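Local coordinates for uncharacterized protein, DUF633, LMOf2365_1472 (Listeria monocytogenes str. 4b F2365, PDB 3GNL) that is uncharacterized but probably methylates N1 of an adenine in tRNA, using a Rossmann-like methyltransferase fold, at residues I91-R105 against V118-L132. Numbering follows the deposited sequence.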
ATOM      1  N   ILE A  91      18.120  -5.442   5.766  1.00 28.44           N
ATOM      2  CA  ILE A  91      16.737  -5.035   6.047  1.00 27.26           C
ATOM      3  C   ILE A  91      15.765  -6.222   5.986  1.00 23.40           C
ATOM      4  O   ILE A  91      15.837  -7.020   5.043  1.00 27.74           O
ATOM      5  CB  ILE A  91      16.341  -3.978   5.020  1.00 27.48           C
ATOM      6  CG1 ILE A  91      17.197  -2.713   5.168  1.00 28.55           C
ATOM      7  CG2 ILE A  91      14.815  -3.693   5.069  1.00 27.89           C
ATOM      8  CD1 ILE A  91      17.210  -2.056   6.532  1.00 28.25           C
ATOM      9  N   ASP A  92      14.907  -6.351   6.996  1.00 24.96           N
ATOM     10  CA  ASP A  92      13.935  -7.438   7.109  1.00 23.83           C
ATOM     11  C   ASP A  92      12.582  -7.041   6.502  1.00 26.39           C
ATOM     12  O   ASP A  92      11.911  -7.874   5.853  1.00 25.59           O
ATOM     13  CB  ASP A  92      13.697  -7.842   8.567  1.00 26.63           C
ATOM     14  CG  ASP A  92      14.981  -8.285   9.256  1.00 27.72           C
ATOM     15  OD1 ASP A  92      15.555  -9.269   8.750  1.00 29.96           O
ATOM     16  OD2 ASP A  92      15.389  -7.639  10.250  1.00 29.82           O
ATOM     17  N   THR A  93      12.216  -5.780   6.713  1.00 24.41           N
ATOM     18  CA  THR A  93      10.883  -5.275   6.372  1.00 23.07           C
ATOM     19  C   THR A  93      10.995  -3.958   5.614  1.00 23.75           C
ATOM     20  O   THR A  93      11.703  -3.066   6.053  1.00 22.62           O
ATOM     21  CB  THR A  93      10.084  -5.110   7.631  1.00 24.24           C
ATOM     22  OG1 THR A  93       9.977  -6.390   8.251  1.00 24.95           O
ATOM     23  CG2 THR A  93       8.665  -4.620   7.300  1.00 21.90           C
ATOM     24  N   ILE A  94      10.247  -3.789   4.512  1.00 22.32           N
ATOM     25  CA  ILE A  94      10.187  -2.497   3.838  1.00 21.60           C
ATOM     26  C   ILE A  94       8.753  -1.985   3.887  1.00 21.61           C
ATOM     27  O   ILE A  94       7.817  -2.778   3.622  1.00 21.31           O
ATOM     28  CB  ILE A  94      10.613  -2.568   2.362  1.00 22.12           C
ATOM     29  CG1 ILE A  94      12.053  -3.113   2.194  1.00 24.89           C
ATOM     30  CG2 ILE A  94      10.471  -1.186   1.681  1.00 23.85           C
ATOM     31  CD1 ILE A  94      12.454  -3.281   0.755  1.00 25.59           C
ATOM     32  N   VAL A  95       8.612  -0.714   4.309  1.00 19.17           N
ATOM     33  CA  VAL A  95       7.319  -0.006   4.339  1.00 19.74           C
ATOM     34  C   VAL A  95       7.297   0.987   3.211  1.00 19.12           C
ATOM     35  O   VAL A  95       8.239   1.733   3.044  1.00 19.92           O
ATOM     36  CB  VAL A  95       7.136   0.763   5.662  1.00 19.69           C
ATOM     37  CG1 VAL A  95       5.833   1.544   5.730  1.00 21.04           C
ATOM     38  CG2 VAL A  95       7.247  -0.174   6.866  1.00 21.23           C
ATOM     39  N   ILE A  96       6.235   0.970   2.390  1.00 19.32           N
ATOM     40  CA  ILE A  96       6.051   2.026   1.357  1.00 19.64           C
ATOM     41  C   ILE A  96       4.584   2.450   1.478  1.00 18.22           C
ATOM     42  O   ILE A  96       3.678   1.666   1.113  1.00 20.63           O
ATOM     43  CB  ILE A  96       6.372   1.539  -0.099  1.00 19.59           C
ATOM     44  CG1 ILE A  96       7.668   0.707  -0.116  1.00 20.83           C
ATOM     45  CG2 ILE A  96       6.474   2.758  -1.054  1.00 20.96           C
ATOM     46  CD1 ILE A  96       7.996   0.107  -1.465  1.00 20.84           C
ATOM     47  N   ALA A  97       4.370   3.656   2.000  1.00 18.10           N
ATOM     48  CA  ALA A  97       3.026   4.179   2.298  1.00 18.41           C
ATOM     49  C   ALA A  97       2.843   5.563   1.681  1.00 19.67           C
ATOM     50  O   ALA A  97       3.816   6.245   1.399  1.00 20.42           O
ATOM     51  CB  ALA A  97       2.807   4.237   3.817  1.00 19.64           C
ATOM     52  N   GLY A  98       1.580   5.935   1.446  1.00 20.15           N
ATOM     53  CA  GLY A  98       1.228   7.309   1.078  1.00 20.83           C
ATOM     54  C   GLY A  98       1.613   7.694  -0.330  1.00 23.36           C
ATOM     55  O   GLY A  98       1.917   8.844  -0.587  1.00 24.22           O
HETATM   56  N   MSE A  99       1.607   6.709  -1.230  1.00 22.05           N
HETATM   57  CA  MSE A  99       1.967   6.958  -2.639  1.00 24.08           C
HETATM   58  C   MSE A  99       0.984   6.182  -3.477  1.00 22.36           C
HETATM   59  O   MSE A  99       0.396   5.206  -3.022  1.00 19.96           O
HETATM   60  CB  MSE A  99       3.344   6.354  -2.933  1.00 26.84           C
HETATM   61  CG  MSE A  99       4.450   7.036  -2.249  1.00 32.21           C
HETATM   62 SE   MSE A  99       6.083   6.247  -2.877  1.00 36.28          SE
HETATM   63  CE  MSE A  99       7.064   6.348  -1.171  1.00 33.29           C
ATOM     64  N   GLY A 100       0.882   6.534  -4.759  1.00 23.24           N
ATOM     65  CA  GLY A 100       0.020   5.745  -5.633  1.00 22.35           C
ATOM     66  C   GLY A 100       0.567   4.354  -5.890  1.00 21.19           C
ATOM     67  O   GLY A 100       1.798   4.161  -5.918  1.00 22.07           O
ATOM     68  N   GLY A 101      -0.347   3.422  -6.128  1.00 22.18           N
ATOM     69  CA  GLY A 101       0.001   2.013  -6.434  1.00 22.31           C
ATOM     70  C   GLY A 101       0.964   1.844  -7.577  1.00 23.69           C
ATOM     71  O   GLY A 101       1.815   0.970  -7.501  1.00 23.61           O
ATOM     72  N   THR A 102       0.814   2.622  -8.662  1.00 24.30           N
ATOM     73  CA  THR A 102       1.709   2.526  -9.815  1.00 27.45           C
ATOM     74  C   THR A 102       3.139   2.928  -9.411  1.00 26.71           C
ATOM     75  O   THR A 102       4.097   2.247  -9.778  1.00 26.76           O
ATOM     76  CB  THR A 102       1.190   3.363 -11.017  1.00 29.19           C
ATOM     77  OG1 THR A 102      -0.169   2.998 -11.260  1.00 31.48           O
ATOM     78  CG2 THR A 102       1.978   3.068 -12.260  1.00 31.66           C
ATOM     79  N   LEU A 103       3.258   4.008  -8.634  1.00 27.00           N
ATOM     80  CA  LEU A 103       4.561   4.526  -8.175  1.00 26.67           C
ATOM     81  C   LEU A 103       5.247   3.499  -7.284  1.00 24.48           C
ATOM     82  O   LEU A 103       6.458   3.277  -7.409  1.00 24.30           O
ATOM     83  CB  LEU A 103       4.447   5.846  -7.400  1.00 28.00           C
ATOM     84  CG  LEU A 103       5.792   6.460  -6.920  1.00 31.60           C
ATOM     85  CD1 LEU A 103       6.942   6.457  -7.993  1.00 32.99           C
ATOM     86  CD2 LEU A 103       5.606   7.864  -6.364  1.00 31.52           C
ATOM     87  N   ILE A 104       4.471   2.910  -6.375  1.00 22.88           N
ATOM     88  CA  ILE A 104       4.989   1.866  -5.493  1.00 20.95           C
ATOM     89  C   ILE A 104       5.449   0.668  -6.287  1.00 22.93           C
ATOM     90  O   ILE A 104       6.513   0.121  -6.027  1.00 23.66           O
ATOM     91  CB  ILE A 104       3.958   1.405  -4.394  1.00 19.24           C
ATOM     92  CG1 ILE A 104       3.626   2.562  -3.447  1.00 18.30           C
ATOM     93  CG2 ILE A 104       4.527   0.219  -3.590  1.00 19.54           C
ATOM     94  CD1 ILE A 104       2.588   2.269  -2.363  1.00 18.72           C
ATOM     95  N   ARG A 105       4.652   0.273  -7.273  1.00 23.04           N
ATOM     96  CA  ARG A 105       5.008  -0.847  -8.119  1.00 24.58           C
ATOM     97  C   ARG A 105       6.344  -0.546  -8.797  1.00 24.92           C
ATOM     98  O   ARG A 105       7.230  -1.424  -8.828  1.00 25.96           O
ATOM     99  CB  ARG A 105       3.920  -1.119  -9.183  1.00 23.81           C
ATOM    100  CG  ARG A 105       4.216  -2.430  -9.958  1.00 26.33           C
ATOM    101  CD  ARG A 105       2.995  -2.879 -10.777  1.00 27.18           C
ATOM    102  NE  ARG A 105       3.261  -4.159 -11.426  1.00 28.52           N
ATOM    103  CZ  ARG A 105       2.350  -4.912 -12.052  1.00 29.84           C
ATOM    104  NH1 ARG A 105       1.084  -4.509 -12.169  1.00 29.85           N
ATOM    105  NH2 ARG A 105       2.723  -6.076 -12.586  1.00 31.97           N
ATOM    106  N   VAL A 118      14.970  -9.470   2.076  1.00 29.98           N
ATOM    107  CA  VAL A 118      13.768  -8.879   2.700  1.00 29.21           C
ATOM    108  C   VAL A 118      12.656  -9.927   2.847  1.00 27.78           C
ATOM    109  O   VAL A 118      12.388 -10.679   1.885  1.00 29.55           O
ATOM    110  CB  VAL A 118      13.265  -7.658   1.885  1.00 28.18           C
ATOM    111  CG1 VAL A 118      11.980  -7.112   2.487  1.00 26.31           C
ATOM    112  CG2 VAL A 118      14.334  -6.570   1.849  1.00 27.23           C
ATOM    113  N   THR A 119      12.020  -9.986   4.012  1.00 26.27           N
ATOM    114  CA  THR A 119      10.998 -11.015   4.279  1.00 27.51           C
ATOM    115  C   THR A 119       9.560 -10.471   4.498  1.00 26.30           C
ATOM    116  O   THR A 119       8.597 -11.231   4.737  1.00 26.27           O
ATOM    117  CB  THR A 119      11.387 -11.906   5.480  1.00 29.50           C
ATOM    118  OG1 THR A 119      11.719 -11.084   6.611  1.00 29.13           O
ATOM    119  CG2 THR A 119      12.605 -12.795   5.141  1.00 30.42           C
ATOM    120  N   LYS A 120       9.423  -9.146   4.471  1.00 24.13           N
ATOM    121  CA  LYS A 120       8.106  -8.553   4.701  1.00 23.28           C
ATOM    122  C   LYS A 120       8.021  -7.226   3.986  1.00 23.80           C
ATOM    123  O   LYS A 120       8.951  -6.411   4.049  1.00 23.03           O
ATOM    124  CB  LYS A 120       7.807  -8.420   6.185  1.00 23.44           C
ATOM    125  CG  LYS A 120       6.402  -7.862   6.540  1.00 24.13           C
ATOM    126  CD  LYS A 120       5.897  -8.184   7.950  1.00 26.84           C
ATOM    127  CE  LYS A 120       6.889  -7.721   9.022  1.00 27.22           C
ATOM    128  NZ  LYS A 120       6.284  -8.121  10.296  1.00 28.13           N
ATOM    129  N   LEU A 121       6.918  -7.003   3.255  1.00 22.24           N
ATOM    130  CA  LEU A 121       6.618  -5.671   2.701  1.00 21.99           C
ATOM    131  C   LEU A 121       5.307  -5.256   3.320  1.00 20.56           C
ATOM    132  O   LEU A 121       4.366  -6.048   3.423  1.00 21.42           O
ATOM    133  CB  LEU A 121       6.447  -5.666   1.163  1.00 21.94           C
ATOM    134  CG  LEU A 121       7.568  -6.228   0.306  1.00 22.03           C
ATOM    135  CD1 LEU A 121       7.173  -6.385  -1.194  1.00 22.66           C
ATOM    136  CD2 LEU A 121       8.785  -5.329   0.444  1.00 25.96           C
ATOM    137  N   ILE A 122       5.246  -3.996   3.742  1.00 18.86           N
ATOM    138  CA  ILE A 122       3.988  -3.416   4.224  1.00 19.64           C
ATOM    139  C   ILE A 122       3.680  -2.215   3.317  1.00 19.40           C
ATOM    140  O   ILE A 122       4.446  -1.203   3.293  1.00 19.82           O
ATOM    141  CB  ILE A 122       4.090  -2.920   5.656  1.00 19.70           C
ATOM    142  CG1 ILE A 122       4.484  -4.082   6.588  1.00 20.88           C
ATOM    143  CG2 ILE A 122       2.747  -2.350   6.077  1.00 21.36           C
ATOM    144  CD1 ILE A 122       5.055  -3.611   7.961  1.00 19.35           C
ATOM    145  N   LEU A 123       2.637  -2.346   2.484  1.00 19.22           N
ATOM    146  CA  LEU A 123       2.442  -1.329   1.424  1.00 18.64           C
ATOM    147  C   LEU A 123       1.085  -0.678   1.655  1.00 18.99           C
ATOM    148  O   LEU A 123       0.101  -1.349   2.002  1.00 18.99           O
ATOM    149  CB  LEU A 123       2.467  -1.996   0.035  1.00 18.71           C
ATOM    150  CG  LEU A 123       3.659  -2.885  -0.238  1.00 19.06           C
ATOM    151  CD1 LEU A 123       3.486  -3.445  -1.670  1.00 20.89           C
ATOM    152  CD2 LEU A 123       4.981  -2.114  -0.060  1.00 19.95           C
ATOM    153  N   GLN A 124       1.041   0.646   1.475  1.00 18.30           N
ATOM    154  CA  GLN A 124      -0.211   1.363   1.675  1.00 19.78           C
ATOM    155  C   GLN A 124      -0.378   2.293   0.477  1.00 18.01           C
ATOM    156  O   GLN A 124       0.048   3.425   0.523  1.00 18.60           O
ATOM    157  CB  GLN A 124      -0.213   2.088   3.015  1.00 20.57           C
ATOM    158  CG  GLN A 124      -1.575   2.771   3.335  1.00 21.01           C
ATOM    159  CD  GLN A 124      -1.649   4.156   2.745  1.00 24.24           C
ATOM    160  OE1 GLN A 124      -0.808   4.982   3.046  1.00 23.48           O
ATOM    161  NE2 GLN A 124      -2.632   4.397   1.862  1.00 28.14           N
ATOM    162  N   PRO A 125      -1.022   1.793  -0.588  1.00 19.28           N
ATOM    163  CA  PRO A 125      -1.232   2.628  -1.790  1.00 19.06           C
ATOM    164  C   PRO A 125      -2.480   3.505  -1.670  1.00 20.96           C
ATOM    165  O   PRO A 125      -3.498   3.069  -1.133  1.00 25.08           O
ATOM    166  CB  PRO A 125      -1.441   1.607  -2.890  1.00 19.69           C
ATOM    167  CG  PRO A 125      -2.150   0.437  -2.176  1.00 20.18           C
ATOM    168  CD  PRO A 125      -1.490   0.419  -0.781  1.00 19.19           C
ATOM    169  N   ASN A 126      -2.362   4.724  -2.163  1.00 20.43           N
ATOM    170  CA  ASN A 126      -3.442   5.718  -2.099  0.70 22.40           C
ATOM    171  C   ASN A 126      -4.388   5.596  -3.300  1.00 23.79           C
ATOM    172  O   ASN A 126      -5.420   6.244  -3.325  1.00 25.52           O
ATOM    173  CB  ASN A 126      -2.854   7.117  -2.071  0.70 24.39           C
ATOM    174  CG  ASN A 126      -2.273   7.481  -0.712  0.70 24.11           C
ATOM    175  OD1 ASN A 126      -2.491   6.796   0.294  0.70 26.81           O
ATOM    176  ND2 ASN A 126      -1.534   8.548  -0.683  0.70 25.19           N
ATOM    177  N   ILE A 127      -3.993   4.819  -4.305  1.00 21.91           N
ATOM    178  CA  ILE A 127      -4.775   4.619  -5.550  1.00 22.78           C
ATOM    179  C   ILE A 127      -4.273   3.332  -6.159  1.00 23.40           C
ATOM    180  O   ILE A 127      -3.107   2.947  -5.929  1.00 22.70           O
ATOM    181  CB  ILE A 127      -4.592   5.851  -6.555  1.00 24.90           C
ATOM    182  CG1 ILE A 127      -5.526   5.789  -7.784  1.00 27.28           C
ATOM    183  CG2 ILE A 127      -3.166   6.020  -7.018  1.00 27.77           C
ATOM    184  CD1 ILE A 127      -5.423   7.103  -8.689  1.00 27.51           C
ATOM    185  N   ALA A 128      -5.121   2.679  -6.948  1.00 21.86           N
ATOM    186  CA  ALA A 128      -4.705   1.520  -7.746  1.00 22.46           C
ATOM    187  C   ALA A 128      -3.966   0.423  -6.922  1.00 19.91           C
ATOM    188  O   ALA A 128      -2.890  -0.060  -7.353  1.00 20.39           O
ATOM    189  CB  ALA A 128      -3.860   1.986  -8.925  1.00 22.92           C
ATOM    190  N   ALA A 129      -4.570   0.061  -5.803  1.00 20.72           N
ATOM    191  CA  ALA A 129      -4.042  -1.025  -4.960  1.00 20.59           C
ATOM    192  C   ALA A 129      -3.890  -2.301  -5.808  1.00 22.00           C
ATOM    193  O   ALA A 129      -2.930  -3.067  -5.639  1.00 20.55           O
ATOM    194  CB  ALA A 129      -4.963  -1.279  -3.771  1.00 21.00           C
ATOM    195  N   TRP A 130      -4.820  -2.546  -6.729  1.00 18.94           N
ATOM    196  CA  TRP A 130      -4.776  -3.742  -7.549  1.00 21.37           C
ATOM    197  C   TRP A 130      -3.430  -3.905  -8.268  1.00 20.56           C
ATOM    198  O   TRP A 130      -3.023  -5.052  -8.532  1.00 21.60           O
ATOM    199  CB  TRP A 130      -5.944  -3.751  -8.575  1.00 21.54           C
ATOM    200  CG  TRP A 130      -5.803  -2.693  -9.651  1.00 23.50           C
ATOM    201  CD1 TRP A 130      -6.331  -1.432  -9.622  1.00 24.76           C
ATOM    202  CD2 TRP A 130      -5.089  -2.797 -10.898  1.00 25.92           C
ATOM    203  NE1 TRP A 130      -6.010  -0.747 -10.768  1.00 26.14           N
ATOM    204  CE2 TRP A 130      -5.242  -1.552 -11.570  1.00 26.75           C
ATOM    205  CE3 TRP A 130      -4.348  -3.824 -11.517  1.00 28.00           C
ATOM    206  CZ2 TRP A 130      -4.686  -1.305 -12.834  1.00 29.46           C
ATOM    207  CZ3 TRP A 130      -3.791  -3.578 -12.760  1.00 29.48           C
ATOM    208  CH2 TRP A 130      -3.968  -2.321 -13.406  1.00 29.83           C
ATOM    209  N   GLN A 131      -2.738  -2.815  -8.590  1.00 19.48           N
ATOM    210  CA  GLN A 131      -1.444  -2.865  -9.276  1.00 22.00           C
ATOM    211  C   GLN A 131      -0.445  -3.643  -8.425  1.00 21.04           C
ATOM    212  O   GLN A 131       0.382  -4.385  -8.955  1.00 21.48           O
ATOM    213  CB  GLN A 131      -0.865  -1.483  -9.496  1.00 24.23           C
ATOM    214  CG  GLN A 131      -1.568  -0.639 -10.525  1.00 29.16           C
ATOM    215  CD  GLN A 131      -0.959  -0.832 -11.878  1.00 31.79           C
ATOM    216  OE1 GLN A 131      -0.138  -1.733 -12.076  1.00 32.23           O
ATOM    217  NE2 GLN A 131      -1.369   0.002 -12.838  1.00 35.05           N
ATOM    218  N   LEU A 132      -0.523  -3.469  -7.121  1.00 20.58           N
ATOM    219  CA  LEU A 132       0.404  -4.159  -6.230  1.00 19.72           C
ATOM    220  C   LEU A 132       0.005  -5.618  -6.015  1.00 19.07           C
ATOM    221  O   LEU A 132       0.855  -6.495  -5.776  1.00 18.40           O
ATOM    222  CB  LEU A 132       0.490  -3.392  -4.910  1.00 18.93           C
ATOM    223  CG  LEU A 132       1.106  -2.008  -5.065  1.00 22.04           C
ATOM    224  CD1 LEU A 132       1.024  -1.289  -3.756  1.00 20.31           C
ATOM    225  CD2 LEU A 132       2.566  -2.070  -5.576  1.00 22.62           C
TER
HETATM  226  O   HOH W   1      14.305 -10.869   7.058  1.00 36.09           O
HETATM  227  O   HOH W   2      10.443  -9.137   8.397  1.00 27.92           O
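R105 and Q131 meet with their flat groups steeply turned, the guanidinium and amide planes standing 76° apart. Q131 OE1 lies at the guanidinium edge, near its plane, and accepts from R105 NH1 at 3.0 Å, the donor sitting nearly along the C=O axis; Q131 CG lies over the centre of one face of the W130 ring. R105 sits on the crossover helix of a beta-alpha-beta unit of the Rossmann-like sheet, Q131 on the helix that follows its second strand. An extended chain from CG to NE carries the guanidinium across Q131, and salt bridges to E109 and E134 hold it further. The Q124 amide is gripped at both ends: NE2 donates almost in its own plane to N126 OD1 (2.9 Å), while OE1 takes a weak bond from G98 N and a hydrogen bond from R11 NH1. The bend at chi2 (-87°) swings the amide toward G98.

Strands 93-97 and 120-125 run parallel, their axes 4.6 Å apart and their directions 2° apart; bonds such as I122 N to I94 O (2.8 Å) alternate with I96 N to I122 O. On one sheet face V95 and I122 touch helix 10-16; T93 OG1 bonds to E23, while K120 NZ makes a salt bridge to E23 and a hydrogen bond to Y18 O. On the other, L123 CD2 packs alongside I96, and I104 CG2 presses L132 CD2 at 3.6 Å, joining the two following helices.

Beyond the paired residues, M99 O accepts from N126 N, and G101 N, opening helix 101-110, donates to I127 O. The fit is tight here: I127 CG2 comes within 3.5 Å of G100 CA.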